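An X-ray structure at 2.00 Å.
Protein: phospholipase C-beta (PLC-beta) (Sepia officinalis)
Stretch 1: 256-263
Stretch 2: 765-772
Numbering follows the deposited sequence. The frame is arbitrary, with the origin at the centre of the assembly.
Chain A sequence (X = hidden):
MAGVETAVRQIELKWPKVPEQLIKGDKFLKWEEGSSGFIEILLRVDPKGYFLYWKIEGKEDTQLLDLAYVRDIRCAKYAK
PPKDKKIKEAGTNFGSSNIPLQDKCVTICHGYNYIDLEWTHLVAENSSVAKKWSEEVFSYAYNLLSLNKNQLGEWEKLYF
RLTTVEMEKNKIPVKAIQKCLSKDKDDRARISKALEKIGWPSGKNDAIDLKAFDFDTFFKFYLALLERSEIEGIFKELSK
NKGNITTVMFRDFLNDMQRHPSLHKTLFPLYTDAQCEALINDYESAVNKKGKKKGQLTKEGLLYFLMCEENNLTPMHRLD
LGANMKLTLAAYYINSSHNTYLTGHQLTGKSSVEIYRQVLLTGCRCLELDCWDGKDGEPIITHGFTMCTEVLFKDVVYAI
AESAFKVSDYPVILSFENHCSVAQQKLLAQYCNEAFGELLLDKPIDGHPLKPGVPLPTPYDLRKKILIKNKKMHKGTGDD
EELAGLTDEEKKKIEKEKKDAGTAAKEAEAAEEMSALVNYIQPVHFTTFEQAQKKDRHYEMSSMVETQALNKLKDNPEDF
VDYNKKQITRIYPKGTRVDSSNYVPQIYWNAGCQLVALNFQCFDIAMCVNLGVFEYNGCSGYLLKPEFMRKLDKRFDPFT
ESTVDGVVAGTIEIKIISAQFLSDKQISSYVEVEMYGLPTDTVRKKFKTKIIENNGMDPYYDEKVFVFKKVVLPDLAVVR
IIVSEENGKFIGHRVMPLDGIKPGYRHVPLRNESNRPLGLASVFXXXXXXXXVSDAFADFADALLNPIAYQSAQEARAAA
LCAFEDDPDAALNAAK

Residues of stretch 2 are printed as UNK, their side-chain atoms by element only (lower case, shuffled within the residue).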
# COMPACT_ATOMS: atom_id res chain seq x y z
N ASP A 256 -4.39 -29.54 4.11
CA ASP A 256 -4.41 -29.94 2.69
C ASP A 256 -4.89 -28.81 1.79
O ASP A 256 -4.19 -28.43 0.85
CB ASP A 256 -5.30 -31.18 2.46
CG ASP A 256 -4.76 -32.44 3.15
OD1 ASP A 256 -3.52 -32.57 3.27
OD2 ASP A 256 -5.57 -33.30 3.54
N MET A 257 -6.07 -28.27 2.06
CA MET A 257 -6.68 -27.27 1.18
C MET A 257 -6.23 -25.84 1.49
O MET A 257 -5.99 -25.05 0.57
CB MET A 257 -8.20 -27.35 1.25
CG MET A 257 -8.89 -26.41 0.25
SD MET A 257 -10.68 -26.52 0.29
CE MET A 257 -10.96 -28.19 -0.27
N GLN A 258 -6.14 -25.50 2.77
CA GLN A 258 -5.80 -24.14 3.18
C GLN A 258 -4.29 -23.87 3.21
O GLN A 258 -3.87 -22.75 3.52
CB GLN A 258 -6.40 -23.83 4.56
CG GLN A 258 -7.91 -24.00 4.63
CD GLN A 258 -8.64 -23.05 3.71
OE1 GLN A 258 -9.14 -23.45 2.66
NE2 GLN A 258 -8.72 -21.78 4.10
N ARG A 259 -3.49 -24.88 2.90
CA ARG A 259 -2.04 -24.82 3.03
C ARG A 259 -1.39 -25.09 1.69
O ARG A 259 -1.75 -26.05 1.00
CB ARG A 259 -1.57 -25.87 4.04
CG ARG A 259 -0.07 -25.88 4.27
CD ARG A 259 0.38 -27.09 5.05
NE ARG A 259 1.84 -27.10 5.20
CZ ARG A 259 2.52 -26.60 6.23
NH1 ARG A 259 1.90 -26.04 7.27
NH2 ARG A 259 3.84 -26.67 6.23
N HIS A 260 -0.40 -24.27 1.32
CA HIS A 260 0.38 -24.50 0.11
C HIS A 260 1.12 -25.82 0.26
O HIS A 260 1.86 -26.01 1.23
CB HIS A 260 1.38 -23.36 -0.12
CG HIS A 260 1.91 -23.30 -1.52
ND1 HIS A 260 2.70 -24.28 -2.06
CD2 HIS A 260 1.76 -22.37 -2.49
CE1 HIS A 260 3.01 -23.97 -3.31
NE2 HIS A 260 2.45 -22.81 -3.59
N PRO A 261 0.93 -26.76 -0.69
CA PRO A 261 1.51 -28.10 -0.54
C PRO A 261 3.04 -28.14 -0.39
O PRO A 261 3.57 -29.11 0.14
CB PRO A 261 1.07 -28.84 -1.81
CG PRO A 261 0.57 -27.80 -2.75
CD PRO A 261 0.17 -26.61 -1.95
N SER A 262 3.73 -27.09 -0.84
CA SER A 262 5.20 -27.02 -0.72
C SER A 262 5.68 -26.16 0.45
O SER A 262 6.88 -25.90 0.58
CB SER A 262 5.79 -26.49 -2.04
OG SER A 262 5.41 -27.32 -3.12
N LEU A 263 4.77 -25.73 1.32
CA LEU A 263 5.16 -24.93 2.48
C LEU A 263 5.97 -25.81 3.44
O LEU A 263 5.57 -26.93 3.75
CB LEU A 263 3.93 -24.36 3.18
CG LEU A 263 4.17 -23.22 4.18
CD1 LEU A 263 4.61 -21.94 3.46
CD2 LEU A 263 2.90 -22.97 4.98
N UNK A 765 -13.43 -16.20 -2.16
CA UNK A 765 -12.87 -16.94 -3.29
C UNK A 765 -12.24 -18.26 -2.84
O UNK A 765 -11.92 -18.44 -1.65
c UNK A 765 -11.82 -16.09 -4.00
N UNK A 766 -12.05 -19.18 -3.78
CA UNK A 766 -11.22 -20.35 -3.56
C UNK A 766 -9.95 -20.23 -4.40
O UNK A 766 -10.01 -19.90 -5.59
n UNK A 766 -10.22 -24.63 -2.60
c UNK A 766 -9.71 -24.52 -3.82
c UNK A 766 -11.93 -21.65 -3.90
n UNK A 766 -10.25 -23.47 -4.40
c UNK A 766 -11.12 -23.62 -2.41
c UNK A 766 -11.15 -22.88 -3.54
N UNK A 767 -8.81 -20.50 -3.77
CA UNK A 767 -7.51 -20.32 -4.39
C UNK A 767 -6.77 -21.65 -4.42
O UNK A 767 -6.60 -22.29 -3.38
c UNK A 767 -5.26 -19.16 -4.24
c UNK A 767 -6.69 -16.91 -2.71
c UNK A 767 -6.67 -19.30 -3.62
c UNK A 767 -7.39 -17.95 -3.57
N UNK A 768 -6.35 -22.07 -5.60
CA UNK A 768 -5.40 -23.17 -5.73
C UNK A 768 -4.04 -22.55 -6.02
O UNK A 768 -3.92 -21.70 -6.90
c UNK A 768 -5.78 -24.13 -6.85
c UNK A 768 -7.04 -24.91 -6.47
c UNK A 768 -4.63 -25.08 -7.15
N UNK A 769 -3.03 -22.96 -5.25
CA UNK A 769 -1.65 -22.56 -5.49
C UNK A 769 -0.76 -23.76 -5.21
O UNK A 769 -0.72 -24.27 -4.10
c UNK A 769 -1.25 -21.39 -4.61
N UNK A 770 -0.05 -24.20 -6.24
CA UNK A 770 0.77 -25.39 -6.15
C UNK A 770 1.83 -25.37 -7.22
O UNK A 770 1.80 -24.53 -8.13
c UNK A 770 -1.69 -27.98 -7.72
c UNK A 770 -0.09 -26.65 -6.31
n UNK A 770 -3.55 -29.08 -8.92
c UNK A 770 -0.88 -26.70 -7.61
c UNK A 770 -2.53 -28.00 -8.98
N UNK A 771 2.77 -26.30 -7.11
CA UNK A 771 3.83 -26.44 -8.09
C UNK A 771 3.23 -26.93 -9.40
O UNK A 771 2.30 -27.74 -9.41
c UNK A 771 5.61 -26.86 -6.34
o UNK A 771 6.37 -27.63 -5.71
c UNK A 771 4.92 -27.39 -7.58
o UNK A 771 5.41 -25.68 -5.99
N UNK A 772 3.78 -26.41 -10.50
CA UNK A 772 3.32 -26.75 -11.84
C UNK A 772 3.65 -28.20 -12.17
O UNK A 772 4.82 -28.58 -12.23
c UNK A 772 2.19 -26.47 -16.17
c UNK A 772 2.43 -26.12 -14.85
o UNK A 772 3.02 -27.25 -18.27
c UNK A 772 4.75 -26.63 -15.13
c UNK A 772 3.71 -26.20 -14.31
c UNK A 772 4.52 -26.98 -16.45
c UNK A 772 3.97 -25.81 -12.87
c UNK A 772 3.24 -26.90 -16.96
O HOH W 1 -6.78 -25.04 -2.21
O HOH W 2 3.32 -22.06 -6.22

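Position 765 carries a single side-chain carbon, buried and out of reach of stretch 1. One carbon and nothing beyond it means alanine, Ala765, whose small methyl makes no contact there.

At position 766 one carbon leads to a five-membered ring of three carbons and two nitrogens, the imidazole of a histidine. A ring nitrogen lies near Met257: His766 NE2 donates a weak hydrogen bond to Met257 SD at 3.5 Å. The sulfur sits at the edge of the ring, close to its plane, where a ring N-H can point at it. The CA-to-CB bond points sideways; with chi1 in t (-174°) the end of the side chain comes nearer to stretch 1.

Position 767 has four carbons, forked at the first, with one arm two carbons long. That beta-branched pattern is isoleucine. Ile767 is buried, and its closest side-chain approach is 7.1 Å, from Ile767 CB to Met257 O, but its backbone takes part through water 1, which donates to Ile767 O at 3.0 Å and to Met257 O at 2.9 Å.

Position 768 has one carbon carrying two more, a valine. Val768 points its CB away from stretch 1 and touches nothing there; beta-branched residues such as this one and its predecessor are at home in a strand.

Position 769 again shows one carbon, so it is alanine. Here the methyl is in contact: Ala769 CB lies 3.8 Å from His260 CD2. The carbonyl comes closer, with Ala769 O 3.5 Å from His260 CD2, over one face of the imidazole, and 3.3 Å from Pro261 CD. A short side chain suits a place where the loop packs against both methyl and backbone.

Position 770 bears four carbons in a row ending in nitrogen, which is lysine. Lys770 CB packs 3.8 Å from Pro261 CG, while the extended remainder leads away, taking the charged amine out of the contact. Water 2 donates a weak hydrogen bond to Lys770 O at 3.5 Å and lies 2.9 Å from His260 NE2.

Position 771 has two carbons, the second carrying two oxygens: a short carboxylate, aspartate. CA-to-CB points sideways, but the end comes nearer, and a carboxylate is a strong acceptor: Asp771 OD2 accepts a hydrogen bond from Ser262 OG at 2.8 Å. Asp771 OD1 lies 4.0 Å from His260 CE1, near the plane of that ring.

Position 772 has one carbon and a six-carbon ring bearing an oxygen, a tyrosine. Tyr772 lies beyond the strand and out of reach.

The contact is modest, burying 307 Å². No direct backbone hydrogen bond joins the stretches; the links are the Ser262–Asp771 hydrogen bond, the weak His766–Met257 one, packing of His260 and Pro261 on Ala769 and Lys770, and waters joining Met257 O to Ile767 O and His260 NE2 to Lys770 O. On stretch 1, a type I turn runs from His260 to Leu263, and Ser262 N donates to His260 ND1 at 3.2 Å, helping to hold the imidazole beside Ala769.

Stretch 2, residues 765-772: AHIVAKDY
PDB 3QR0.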